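Local coordinates for protein Phl p 3 allergen (Phleum pratense, PDB 3FT1) that is a major grass pollen allergen recognised by IgE, a secreted beta-barrel protein homologous to the C-terminal domain of expansins, at residues 3-8 / 90-95; 14-19 / 52-57; 23-28 / 73-78; 65-70 / 81-86. All blocks are in the same frame, centred on the assembly; numbering follows the deposited sequence.

Contact 1: 3-8 / 90-95; sequences QVTFTV and GKTYKP
The Phe6 ring meets the 90-95 segment with its edge: Tyr93 O lies in the ring plane, 3.6 Å from Phe6 CD2, and Pro95 CD sits near the same rim. Beyond the two segments, Phe6 also meets the ring of Phe67. The Tyr93 ring has Phe6 O at its own edge, while its CE2 reaches Val8 CG2 obliquely; its hydroxyl is bonded to Ser88 N. Pro95 crosses Val4 at about a right angle, a compact apolar ring suited to this side, with its CG 3.6 Å from Val4 CG1 and also near Phe6 CE2. The frame is an antiparallel ladder joining the first strand of the beta barrel to its last. Phe6 and Tyr93 form the hydrogen-bonded pair: Phe6 N donates to Tyr93 O, and Tyr93 N gives Phe6 O a nearly straight bond of 2.7 Å (170° at the hydrogen). Val8 N then donates to Lys91 O, and Gly90, whose positive phi suits a residue without a side chain, donates its N-H to Val8 O. On the other face Thr7 and Thr92 form a non-hydrogen-bonded pair, Thr7 OG1 bonding Thr92 OG1 at 2.6 Å. A water accepts a hydrogen bond from Val4 N and donates one to Pro95 O.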
loop_
_atom_site.group_PDB
_atom_site.type_symbol
_atom_site.label_atom_id
_atom_site.label_comp_id
_atom_site.label_asym_id
_atom_site.label_seq_id
_atom_site.Cartn_x
_atom_site.Cartn_y
_atom_site.Cartn_z
ATOM N N GLN A 3 -6.729 4.367 9.882
ATOM C CA GLN A 3 -7.618 4.414 8.733
ATOM C C GLN A 3 -6.762 4.640 7.501
ATOM O O GLN A 3 -5.803 5.408 7.539
ATOM C CB GLN A 3 -8.621 5.562 8.891
ATOM C CG GLN A 3 -9.509 5.417 10.109
ATOM C CD GLN A 3 -10.325 6.667 10.428
ATOM O OE1 GLN A 3 -9.805 7.787 10.429
ATOM N NE2 GLN A 3 -11.611 6.474 10.713
ATOM N N VAL A 4 -7.084 3.976 6.403
ATOM C CA VAL A 4 -6.242 4.124 5.228
ATOM C C VAL A 4 -7.043 4.016 3.945
ATOM O O VAL A 4 -8.028 3.287 3.886
ATOM C CB VAL A 4 -5.099 3.087 5.227
ATOM C CG1 VAL A 4 -5.649 1.673 5.050
ATOM C CG2 VAL A 4 -4.090 3.404 4.137
ATOM N N THR A 5 -6.637 4.778 2.935
ATOM C CA THR A 5 -7.138 4.568 1.582
ATOM C C THR A 5 -5.944 4.479 0.643
ATOM O O THR A 5 -4.893 5.075 0.902
ATOM C CB THR A 5 -8.087 5.702 1.096
ATOM O OG1 THR A 5 -7.388 6.950 1.073
ATOM C CG2 THR A 5 -9.326 5.816 1.991
ATOM N N PHE A 6 -6.110 3.709 -0.433
ATOM C CA PHE A 6 -5.086 3.535 -1.449
ATOM C C PHE A 6 -5.729 3.939 -2.761
ATOM O O PHE A 6 -6.698 3.310 -3.173
ATOM C CB PHE A 6 -4.710 2.058 -1.603
ATOM C CG PHE A 6 -4.120 1.416 -0.367
ATOM C CD1 PHE A 6 -2.756 1.211 -0.265
ATOM C CD2 PHE A 6 -4.938 0.981 0.664
ATOM C CE1 PHE A 6 -2.211 0.603 0.848
ATOM C CE2 PHE A 6 -4.401 0.369 1.788
ATOM C CZ PHE A 6 -3.039 0.180 1.879
ATOM N N THR A 7 -5.199 4.962 -3.418
ATOM C CA THR A 7 -5.713 5.355 -4.728
ATOM C C THR A 7 -4.667 5.077 -5.789
ATOM O O THR A 7 -3.545 5.570 -5.711
ATOM C CB THR A 7 -6.088 6.839 -4.764
ATOM O OG1 THR A 7 -7.009 7.115 -3.702
ATOM C CG2 THR A 7 -6.725 7.209 -6.112
ATOM N N VAL A 8 -5.043 4.281 -6.782
ATOM C CA VAL A 8 -4.122 3.932 -7.851
ATOM C C VAL A 8 -3.958 5.110 -8.801
ATOM O O VAL A 8 -4.933 5.606 -9.373
ATOM C CB VAL A 8 -4.611 2.708 -8.632
ATOM C CG1 VAL A 8 -3.695 2.453 -9.826
ATOM C CG2 VAL A 8 -4.657 1.490 -7.723
ATOM N N GLY A 90 -7.098 5.344 -10.940
ATOM C CA GLY A 90 -8.023 6.324 -10.398
ATOM C C GLY A 90 -9.003 5.793 -9.370
ATOM O O GLY A 90 -9.777 6.557 -8.795
ATOM N N LYS A 91 -8.984 4.487 -9.134
ATOM C CA LYS A 91 -9.890 3.898 -8.165
ATOM C C LYS A 91 -9.256 3.882 -6.792
ATOM O O LYS A 91 -8.040 3.754 -6.655
ATOM C CB LYS A 91 -10.295 2.486 -8.581
ATOM C CG LYS A 91 -11.247 1.809 -7.610
ATOM C CD LYS A 91 -11.870 0.564 -8.228
ATOM C CE LYS A 91 -12.731 -0.183 -7.216
ATOM N NZ LYS A 91 -13.364 -1.393 -7.813
ATOM N N THR A 92 -10.094 4.020 -5.774
ATOM C CA THR A 92 -9.621 3.984 -4.407
ATOM C C THR A 92 -10.064 2.694 -3.740
ATOM O O THR A 92 -11.218 2.276 -3.853
ATOM C CB THR A 92 -10.129 5.200 -3.617
ATOM O OG1 THR A 92 -9.512 6.376 -4.145
ATOM C CG2 THR A 92 -9.769 5.068 -2.134
ATOM N N TYR A 93 -9.119 2.054 -3.065
ATOM C CA TYR A 93 -9.389 0.847 -2.302
ATOM C C TYR A 93 -9.275 1.206 -0.819
ATOM O O TYR A 93 -8.292 1.795 -0.374
ATOM C CB TYR A 93 -8.416 -0.261 -2.731
ATOM C CG TYR A 93 -8.518 -0.532 -4.224
ATOM C CD1 TYR A 93 -9.351 -1.526 -4.715
ATOM C CD2 TYR A 93 -7.805 0.236 -5.138
ATOM C CE1 TYR A 93 -9.468 -1.758 -6.087
ATOM C CE2 TYR A 93 -7.902 0.010 -6.504
ATOM C CZ TYR A 93 -8.734 -0.987 -6.971
ATOM O OH TYR A 93 -8.825 -1.192 -8.327
ATOM N N LYS A 94 -10.318 0.900 -0.064
ATOM C CA LYS A 94 -10.427 1.401 1.303
ATOM C C LYS A 94 -10.807 0.251 2.224
ATOM O O LYS A 94 -11.986 -0.086 2.356
ATOM C CB LYS A 94 -11.487 2.508 1.352
ATOM C CG LYS A 94 -11.687 3.165 2.712
ATOM C CD LYS A 94 -12.755 4.231 2.596
ATOM C CE LYS A 94 -13.495 4.407 3.900
ATOM N NZ LYS A 94 -12.776 5.310 4.783
ATOM N N PRO A 95 -9.802 -0.372 2.853
ATOM C CA PRO A 95 -10.097 -1.495 3.747
ATOM C C PRO A 95 -10.731 -1.003 5.041
ATOM O O PRO A 95 -10.726 0.196 5.320
ATOM C CB PRO A 95 -8.717 -2.099 4.026
ATOM C CG PRO A 95 -7.746 -0.993 3.801
ATOM C CD PRO A 95 -8.364 -0.052 2.790
HETATM O O HOH W 1 -9.465 2.452 6.190
#

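Contact 2: 14-19 / 52-57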
loop_
_atom_site.group_PDB
_atom_site.type_symbol
_atom_site.label_atom_id
_atom_site.label_comp_id
_atom_site.label_asym_id
_atom_site.label_seq_id
_atom_site.Cartn_x
_atom_site.Cartn_y
_atom_site.Cartn_z
ATOM N N PRO A 14 0.940 -3.114 -14.947
ATOM C CA PRO A 14 1.103 -4.417 -14.297
ATOM C C PRO A 14 2.426 -4.603 -13.547
ATOM O O PRO A 14 2.485 -5.437 -12.646
ATOM C CB PRO A 14 0.999 -5.400 -15.470
ATOM C CG PRO A 14 0.084 -4.714 -16.424
ATOM C CD PRO A 14 0.452 -3.250 -16.333
ATOM N N LYS A 15 3.452 -3.836 -13.898
ATOM C CA LYS A 15 4.762 -3.948 -13.244
ATOM C C LYS A 15 5.043 -2.791 -12.286
ATOM O O LYS A 15 6.153 -2.657 -11.771
ATOM C CB LYS A 15 5.875 -3.997 -14.292
ATOM C CG LYS A 15 5.873 -5.271 -15.131
ATOM C CD LYS A 15 6.695 -5.119 -16.404
ATOM C CE LYS A 15 8.181 -5.065 -16.120
ATOM N NZ LYS A 15 8.991 -5.074 -17.378
ATOM N N LYS A 16 4.051 -1.945 -12.047
ATOM C CA LYS A 16 4.317 -0.737 -11.277
ATOM C C LYS A 16 3.072 -0.231 -10.575
ATOM O O LYS A 16 2.068 0.067 -11.214
ATOM C CB LYS A 16 4.876 0.343 -12.203
ATOM C CG LYS A 16 5.277 1.641 -11.518
ATOM C CD LYS A 16 5.958 2.547 -12.531
ATOM C CE LYS A 16 6.025 3.986 -12.072
ATOM N NZ LYS A 16 6.639 4.831 -13.134
ATOM N N LEU A 17 3.140 -0.131 -9.254
ATOM C CA LEU A 17 2.048 0.472 -8.498
ATOM C C LEU A 17 2.462 1.843 -8.008
ATOM O O LEU A 17 3.434 1.972 -7.284
ATOM C CB LEU A 17 1.683 -0.391 -7.291
ATOM C CG LEU A 17 0.644 -1.487 -7.491
ATOM C CD1 LEU A 17 0.506 -2.318 -6.217
ATOM C CD2 LEU A 17 -0.696 -0.877 -7.893
ATOM N N VAL A 18 1.715 2.863 -8.418
ATOM C CA VAL A 18 1.908 4.209 -7.916
ATOM C C VAL A 18 0.671 4.517 -7.103
ATOM O O VAL A 18 -0.436 4.574 -7.653
ATOM C CB VAL A 18 2.031 5.230 -9.062
ATOM C CG1 VAL A 18 2.309 6.609 -8.508
ATOM C CG2 VAL A 18 3.133 4.810 -10.032
ATOM N N LEU A 19 0.855 4.696 -5.799
ATOM C CA LEU A 19 -0.278 4.777 -4.888
ATOM C C LEU A 19 -0.269 6.041 -4.070
ATOM O O LEU A 19 0.716 6.343 -3.387
ATOM C CB LEU A 19 -0.276 3.587 -3.926
ATOM C CG LEU A 19 -0.415 2.201 -4.553
ATOM C CD1 LEU A 19 -0.183 1.135 -3.489
ATOM C CD2 LEU A 19 -1.794 2.057 -5.183
ATOM N N VAL A 52 2.996 10.413 -3.199
ATOM C CA VAL A 52 2.650 9.023 -3.492
ATOM C C VAL A 52 3.769 8.066 -3.127
ATOM O O VAL A 52 4.882 8.480 -2.797
ATOM C CB VAL A 52 2.280 8.806 -4.975
ATOM C CG1 VAL A 52 1.176 9.759 -5.400
ATOM C CG2 VAL A 52 3.513 8.943 -5.870
ATOM N N TRP A 53 3.450 6.778 -3.182
ATOM C CA TRP A 53 4.396 5.723 -2.860
ATOM C C TRP A 53 4.439 4.812 -4.056
ATOM O O TRP A 53 3.414 4.547 -4.678
ATOM C CB TRP A 53 3.926 4.914 -1.655
ATOM C CG TRP A 53 3.901 5.671 -0.379
ATOM C CD1 TRP A 53 2.958 6.566 0.024
ATOM C CD2 TRP A 53 4.854 5.578 0.690
ATOM N NE1 TRP A 53 3.273 7.054 1.268
ATOM C CE2 TRP A 53 4.428 6.458 1.703
ATOM C CE3 TRP A 53 6.022 4.832 0.889
ATOM C CZ2 TRP A 53 5.130 6.621 2.894
ATOM C CZ3 TRP A 53 6.720 4.994 2.079
ATOM C CH2 TRP A 53 6.269 5.885 3.065
ATOM N N GLU A 54 5.621 4.311 -4.373
ATOM C CA GLU A 54 5.773 3.522 -5.577
ATOM C C GLU A 54 6.508 2.211 -5.332
ATOM O O GLU A 54 7.449 2.156 -4.542
ATOM C CB GLU A 54 6.505 4.348 -6.627
ATOM C CG GLU A 54 6.850 3.587 -7.885
ATOM C CD GLU A 54 7.647 4.433 -8.856
ATOM O OE1 GLU A 54 7.319 5.626 -9.002
ATOM O OE2 GLU A 54 8.599 3.909 -9.467
ATOM N N VAL A 55 6.073 1.157 -6.017
ATOM C CA VAL A 55 6.858 -0.070 -6.084
ATOM C C VAL A 55 6.830 -0.609 -7.511
ATOM O O VAL A 55 5.769 -0.696 -8.141
ATOM C CB VAL A 55 6.407 -1.139 -5.045
ATOM C CG1 VAL A 55 4.961 -1.558 -5.270
ATOM C CG2 VAL A 55 7.347 -2.345 -5.079
ATOM N N LYS A 56 8.013 -0.927 -8.024
ATOM C CA LYS A 56 8.167 -1.429 -9.382
ATOM C C LYS A 56 8.709 -2.839 -9.306
ATOM O O LYS A 56 9.379 -3.201 -8.344
ATOM C CB LYS A 56 9.194 -0.601 -10.151
ATOM C CG LYS A 56 8.752 0.760 -10.623
ATOM C CD LYS A 56 9.955 1.514 -11.191
ATOM C CE LYS A 56 9.559 2.839 -11.826
ATOM N NZ LYS A 56 10.692 3.814 -11.848
ATOM N N SER A 57 8.450 -3.620 -10.344
ATOM C CA SER A 57 9.021 -4.950 -10.456
ATOM C C SER A 57 9.447 -5.184 -11.892
ATOM O O SER A 57 8.927 -4.551 -12.809
ATOM C CB SER A 57 8.005 -6.007 -10.053
ATOM O OG SER A 57 8.603 -7.286 -10.130
HETATM O O HOH W 2 8.797 6.195 -11.093
#
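Five backbone hydrogen bonds stitch 15-19 to 53-57, two each at the pairs Leu17-Val55 and Leu19-Trp53 and one from Ser57 N to Lys15 O. The straightest runs from Leu19 N to Trp53 O, 2.8 Å long and 167° at the hydrogen, nearly along the C=O axis. Between these rungs, at the non-hydrogen-bonded pairs, alpha C-H groups point at the same carbonyls; Glu54 CA lies 3.3 Å from Leu17 O. Apolar packing divides by face. Leu17, Leu19, Trp53 and Val55 share the face turned into the barrel, where Leu17 reaches Phe65 and Leu19 reaches Phe67; across the strands Leu17 CB touches Val55 CG1 at 4.0 Å. This is an interior antiparallel pairing of the expansin-type beta barrel, with apolar residues facing the barrel interior and mostly charged ones the other side. The opposite face carries Lys16, Val18, Glu54 and Lys56, with Val18 CG1 meeting Val52 CG2 obliquely at 3.7 Å. Lys16, Glu54 and Lys56 cluster on this face. Lys16 and Lys56 lie side by side with extended chains pointing the same way, Lys16 CD 3.7 Å from Lys56 CE, so their methylenes pack while their tips carry like charge. Glu54, extended with CG anti to its backbone N, probably offsets that repulsion in part: its OE2 makes a salt bridge with Lys56 NZ, though the position of OE2 is less certain. One water links the three, donating to Glu54 OE1 at 2.6 Å and accepting from Lys56 NZ and, weakly, from Lys16 NZ.

Contact 3: 23-28 / 73-78; sequences YTRPGD and GGMRNV
The chain turns from Arg25 to Asp28 in a type II beta turn, closed by Asp28 N bonding to Arg25 O at 2.9 Å. Pro26 and Gly27 hold its corners, proline with its fixed negative phi and glycine with the positive phi of 72° needed at the second. The turn follows strand 16-24 at one end of the beta barrel and meets the loop that leads into strand 76-83. Asp28 joins the two with its carboxylate. Its OD1 takes Gly73 N on the syn lone pair at 2.8 Å; Gly73, having no side chain, lets the acid come close to the backbone. Its OD2 is shared between the hydroxyl of Ser71 and Arg25 NH1, the latter a salt bridge on the anti lone pair with OD2 tilted 28° from the guanidinium plane. The arginine reaches this spot because its chain is extended from CG to NE. CB and CG of Met75 lie over one guanidinium face, Met75 CG 3.5 Å from Arg25 NE, and a bend at chi2 (69°) leads the chain's end away. Farther along, a water accepts from Tyr23 OH and donates both to Met75 O and, at 2.7 Å, to Asn77 OD1, while Asn77 ND2 is bonded to Gln98 OE1.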
loop_
_atom_site.group_PDB
_atom_site.type_symbol
_atom_site.label_atom_id
_atom_site.label_comp_id
_atom_site.label_asym_id
_atom_site.label_seq_id
_atom_site.Cartn_x
_atom_site.Cartn_y
_atom_site.Cartn_z
ATOM N N TYR A 23 -2.971 7.880 5.027
ATOM C CA TYR A 23 -2.837 7.139 6.269
ATOM C C TYR A 23 -3.192 8.069 7.404
ATOM O O TYR A 23 -2.659 9.172 7.501
ATOM C CB TYR A 23 -1.391 6.660 6.415
ATOM C CG TYR A 23 -1.035 5.999 7.732
ATOM C CD1 TYR A 23 -1.059 4.617 7.864
ATOM C CD2 TYR A 23 -0.639 6.756 8.833
ATOM C CE1 TYR A 23 -0.712 4.002 9.058
ATOM C CE2 TYR A 23 -0.293 6.149 10.034
ATOM C CZ TYR A 23 -0.330 4.772 10.135
ATOM O OH TYR A 23 0.002 4.143 11.309
ATOM N N THR A 24 -4.105 7.618 8.251
ATOM C CA THR A 24 -4.592 8.419 9.360
ATOM C C THR A 24 -4.440 7.648 10.657
ATOM O O THR A 24 -5.107 6.633 10.861
ATOM C CB THR A 24 -6.092 8.725 9.192
ATOM O OG1 THR A 24 -6.326 9.317 7.912
ATOM C CG2 THR A 24 -6.560 9.659 10.271
ATOM N N ARG A 25 -3.564 8.137 11.532
ATOM C CA ARG A 25 -3.450 7.609 12.888
ATOM C C ARG A 25 -3.163 8.782 13.809
ATOM O O ARG A 25 -2.100 9.382 13.725
ATOM C CB ARG A 25 -2.325 6.576 13.012
ATOM C CG ARG A 25 -2.280 5.953 14.406
ATOM C CD ARG A 25 -1.206 4.892 14.605
ATOM N NE ARG A 25 -1.490 4.178 15.850
ATOM C CZ ARG A 25 -0.934 4.451 17.029
ATOM N NH1 ARG A 25 -0.011 5.397 17.144
ATOM N NH2 ARG A 25 -1.295 3.760 18.099
ATOM N N PRO A 26 -4.111 9.107 14.691
ATOM C CA PRO A 26 -3.985 10.316 15.509
ATOM C C PRO A 26 -2.617 10.435 16.171
ATOM O O PRO A 26 -2.149 9.497 16.821
ATOM C CB PRO A 26 -5.081 10.138 16.564
ATOM C CG PRO A 26 -6.097 9.278 15.912
ATOM C CD PRO A 26 -5.330 8.341 15.011
ATOM N N GLY A 27 -1.985 11.590 15.992
ATOM C CA GLY A 27 -0.713 11.888 16.626
ATOM C C GLY A 27 0.464 11.128 16.048
ATOM O O GLY A 27 1.549 11.128 16.624
ATOM N N ASP A 28 0.251 10.478 14.908
ATOM C CA ASP A 28 1.277 9.614 14.317
ATOM C C ASP A 28 1.288 9.847 12.815
ATOM O O ASP A 28 0.417 10.527 12.276
ATOM C CB ASP A 28 0.946 8.148 14.611
ATOM C CG ASP A 28 2.195 7.263 14.744
ATOM O OD1 ASP A 28 3.303 7.679 14.330
ATOM O OD2 ASP A 28 2.049 6.134 15.263
ATOM N N GLY A 73 5.685 6.366 15.077
ATOM C CA GLY A 73 5.556 5.978 16.471
ATOM C C GLY A 73 5.772 4.497 16.741
ATOM O O GLY A 73 5.725 4.058 17.888
ATOM N N GLY A 74 6.008 3.724 15.685
ATOM C CA GLY A 74 6.308 2.312 15.815
ATOM C C GLY A 74 5.086 1.426 15.864
ATOM O O GLY A 74 5.130 0.332 16.416
ATOM N N MET A 75 3.980 1.902 15.297
ATOM C CA MET A 75 2.776 1.096 15.214
ATOM C C MET A 75 2.755 0.335 13.888
ATOM O O MET A 75 2.914 0.927 12.819
ATOM C CB MET A 75 1.524 1.966 15.324
ATOM C CG MET A 75 0.233 1.204 15.033
ATOM S SD MET A 75 -0.129 -0.007 16.326
ATOM C CE MET A 75 -1.470 -0.920 15.575
ATOM N N ARG A 76 2.539 -0.973 13.978
ATOM C CA ARG A 76 2.521 -1.861 12.819
ATOM C C ARG A 76 1.087 -2.238 12.465
ATOM O O ARG A 76 0.313 -2.652 13.328
ATOM C CB ARG A 76 3.297 -3.141 13.142
ATOM C CG ARG A 76 3.110 -4.264 12.122
ATOM C CD ARG A 76 3.446 -5.625 12.751
ATOM N NE ARG A 76 3.036 -6.743 11.901
ATOM C CZ ARG A 76 1.857 -7.354 11.982
ATOM N NH1 ARG A 76 0.964 -6.962 12.883
ATOM N NH2 ARG A 76 1.572 -8.362 11.167
ATOM N N ASN A 77 0.742 -2.114 11.191
ATOM C CA ASN A 77 -0.532 -2.614 10.704
ATOM C C ASN A 77 -0.299 -3.342 9.397
ATOM O O ASN A 77 0.484 -2.891 8.561
ATOM C CB ASN A 77 -1.537 -1.469 10.483
ATOM C CG ASN A 77 -1.963 -0.813 11.773
ATOM O OD1 ASN A 77 -1.260 0.041 12.306
ATOM N ND2 ASN A 77 -3.123 -1.213 12.291
ATOM N N VAL A 78 -0.959 -4.481 9.234
ATOM C CA VAL A 78 -0.967 -5.150 7.941
ATOM C C VAL A 78 -2.392 -5.146 7.388
ATOM O O VAL A 78 -3.345 -5.502 8.085
ATOM C CB VAL A 78 -0.435 -6.588 8.033
ATOM C CG1 VAL A 78 -0.593 -7.293 6.692
ATOM C CG2 VAL A 78 1.035 -6.580 8.443
HETATM O O HOH W 3 0.653 1.550 11.135
#

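Contact 4: 65-70 / 81-86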
loop_
_atom_site.group_PDB
_atom_site.type_symbol
_atom_site.label_atom_id
_atom_site.label_comp_id
_atom_site.label_asym_id
_atom_site.label_seq_id
_atom_site.Cartn_x
_atom_site.Cartn_y
_atom_site.Cartn_z
ATOM N N PHE A 65 -2.919 -7.700 -3.424
ATOM C CA PHE A 65 -1.737 -7.170 -2.762
ATOM C C PHE A 65 -1.957 -6.900 -1.277
ATOM O O PHE A 65 -2.986 -6.371 -0.886
ATOM C CB PHE A 65 -1.287 -5.896 -3.479
ATOM C CG PHE A 65 -1.031 -6.097 -4.949
ATOM C CD1 PHE A 65 0.034 -6.867 -5.374
ATOM C CD2 PHE A 65 -1.866 -5.533 -5.899
ATOM C CE1 PHE A 65 0.270 -7.066 -6.724
ATOM C CE2 PHE A 65 -1.638 -5.730 -7.256
ATOM C CZ PHE A 65 -0.564 -6.495 -7.663
ATOM N N ASN A 66 -0.968 -7.268 -0.468
ATOM C CA ASN A 66 -0.962 -6.990 0.966
ATOM C C ASN A 66 0.027 -5.879 1.273
ATOM O O ASN A 66 1.047 -5.748 0.595
ATOM C CB ASN A 66 -0.573 -8.259 1.729
ATOM C CG ASN A 66 -1.288 -9.478 1.202
ATOM O OD1 ASN A 66 -2.491 -9.638 1.411
ATOM N ND2 ASN A 66 -0.561 -10.332 0.484
ATOM N N PHE A 67 -0.276 -5.069 2.280
ATOM C CA PHE A 67 0.570 -3.932 2.631
ATOM C C PHE A 67 0.868 -3.915 4.126
ATOM O O PHE A 67 -0.034 -4.074 4.944
ATOM C CB PHE A 67 -0.098 -2.615 2.214
ATOM C CG PHE A 67 -0.250 -2.472 0.725
ATOM C CD1 PHE A 67 0.760 -1.903 -0.030
ATOM C CD2 PHE A 67 -1.375 -2.959 0.079
ATOM C CE1 PHE A 67 0.647 -1.799 -1.412
ATOM C CE2 PHE A 67 -1.502 -2.856 -1.301
ATOM C CZ PHE A 67 -0.493 -2.273 -2.045
ATOM N N ARG A 68 2.139 -3.742 4.464
ATOM C CA ARG A 68 2.543 -3.596 5.862
ATOM C C ARG A 68 2.960 -2.163 6.091
ATOM O O ARG A 68 3.806 -1.631 5.359
ATOM C CB ARG A 68 3.702 -4.525 6.210
ATOM C CG ARG A 68 4.197 -4.350 7.641
ATOM C CD ARG A 68 5.032 -5.530 8.087
ATOM N NE ARG A 68 6.338 -5.542 7.438
ATOM C CZ ARG A 68 7.248 -6.496 7.621
ATOM N NH1 ARG A 68 6.989 -7.518 8.430
ATOM N NH2 ARG A 68 8.414 -6.428 6.997
ATOM N N PHE A 69 2.354 -1.544 7.101
ATOM C CA PHE A 69 2.677 -0.183 7.506
ATOM C C PHE A 69 3.451 -0.170 8.817
ATOM O O PHE A 69 3.141 -0.927 9.734
ATOM C CB PHE A 69 1.397 0.629 7.721
ATOM C CG PHE A 69 0.595 0.853 6.463
ATOM C CD1 PHE A 69 0.912 1.887 5.604
ATOM C CD2 PHE A 69 -0.474 0.037 6.150
ATOM C CE1 PHE A 69 0.181 2.104 4.456
ATOM C CE2 PHE A 69 -1.210 0.250 4.997
ATOM C CZ PHE A 69 -0.875 1.287 4.151
ATOM N N MET A 70 4.436 0.718 8.901
ATOM C CA MET A 70 5.078 1.055 10.168
ATOM C C MET A 70 4.978 2.556 10.344
ATOM O O MET A 70 5.411 3.316 9.474
ATOM C CB MET A 70 6.548 0.629 10.160
ATOM C CG MET A 70 6.751 -0.856 10.333
ATOM S SD MET A 70 6.314 -1.390 12.002
ATOM C CE MET A 70 7.473 -0.433 12.979
ATOM N N GLU A 81 -4.811 -8.289 1.214
ATOM C CA GLU A 81 -5.568 -8.377 -0.036
ATOM C C GLU A 81 -6.416 -7.129 -0.272
ATOM O O GLU A 81 -7.625 -7.200 -0.490
ATOM C CB GLU A 81 -6.400 -9.664 -0.070
ATOM C CG GLU A 81 -5.566 -10.908 0.264
ATOM C CD GLU A 81 -6.193 -12.201 -0.215
ATOM O OE1 GLU A 81 -7.399 -12.203 -0.540
ATOM O OE2 GLU A 81 -5.471 -13.218 -0.273
ATOM N N VAL A 82 -5.747 -5.987 -0.244
ATOM C CA VAL A 82 -6.404 -4.688 -0.351
ATOM C C VAL A 82 -6.673 -4.256 -1.786
ATOM O O VAL A 82 -7.676 -3.602 -2.062
ATOM C CB VAL A 82 -5.560 -3.595 0.322
ATOM C CG1 VAL A 82 -6.256 -2.242 0.177
ATOM C CG2 VAL A 82 -5.354 -3.931 1.777
ATOM N N ILE A 83 -5.759 -4.606 -2.684
ATOM C CA ILE A 83 -5.858 -4.233 -4.092
ATOM C C ILE A 83 -5.753 -5.481 -4.969
ATOM O O ILE A 83 -4.855 -6.310 -4.778
ATOM C CB ILE A 83 -4.740 -3.236 -4.471
ATOM C CG1 ILE A 83 -4.810 -2.001 -3.562
ATOM C CG2 ILE A 83 -4.808 -2.872 -5.954
ATOM C CD1 ILE A 83 -3.753 -0.973 -3.842
ATOM N N PRO A 84 -6.678 -5.630 -5.925
ATOM C CA PRO A 84 -6.672 -6.842 -6.749
ATOM C C PRO A 84 -5.592 -6.733 -7.787
ATOM O O PRO A 84 -5.126 -5.630 -8.062
ATOM C CB PRO A 84 -8.029 -6.801 -7.436
ATOM C CG PRO A 84 -8.341 -5.336 -7.549
ATOM C CD PRO A 84 -7.729 -4.680 -6.330
ATOM N N THR A 85 -5.195 -7.862 -8.363
ATOM C CA THR A 85 -4.236 -7.828 -9.452
ATOM C C THR A 85 -4.710 -6.896 -10.562
ATOM O O THR A 85 -3.946 -6.064 -11.057
ATOM C CB THR A 85 -4.036 -9.224 -10.019
ATOM O OG1 THR A 85 -3.603 -10.081 -8.960
ATOM C CG2 THR A 85 -2.998 -9.210 -11.124
ATOM N N ALA A 86 -5.975 -7.038 -10.943
ATOM C CA ALA A 86 -6.539 -6.227 -12.015
ATOM C C ALA A 86 -7.086 -4.924 -11.451
ATOM O O ALA A 86 -8.282 -4.635 -11.548
ATOM C CB ALA A 86 -7.624 -6.994 -12.747
HETATM O O HOH W 4 -2.590 -12.054 -1.233
#
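One short, nearly straight bond grips Phe65 N, which donates to Ile83 O at 2.7 Å with 160° at the hydrogen and in the plane of that carbonyl. It lies in the beta hairpin of strands 65-71 and 76-83, where the second strand turns a corner at Glu81. Phe65 O in turn accepts Val82 N at 2.9 Å, nearly along its C=O axis. This end of the hairpin is irregular and weakly bonded, and Ile83 N is left buried without a partner. Asn66 secures the corner from the side: its OD1 receives Glu81 N at 2.7 Å, the donor standing above the carboxamide plane. An amide suits this place because its other end can donate, and ND2 bonds a water and, weakly, Arg36 O. Positive phi marks the corner at Glu81, whose CB points away from strand 65-71 while the same water ties its OE2 to Asn66. Inside, Ile83 meets two rings: its CB lies in the plane of the Phe65 ring at the edge, 3.9 Å from CD2, while its extended CG1-CD1 branch crosses Phe67 at about a right angle, nearest CE2. Leu17 and Leu19 of strand 16-24 pack on Phe65 and Phe67 from across the interior. At the neighbouring CD2 of Phe67, Val82 CB approaches the ring edge, 4.2 Å away.

Overall arrangement
All four contacts belong to one antiparallel sheet that curls into the barrel. Contact 1 ties the first strand, 3-8, to the last, 92-93, and encloses the others along the chain. Within it contact 2 closes before contact 4 opens, while contact 3 interleaves with both. Contacts 2 and 3 both use strand 16-24, with centres about 22 Å apart on opposite sides of the chain's centre; contacts 3 and 4 share strand 76-83, their centres about 17 Å apart. Contact 4 lies nearest the middle, its centre about 10 Å from that of contact 1. There Phe6, Leu19, Phe67 and Ile83 form a common core that joins the segments into one compact domain, whereas contact 3 lies at the surface.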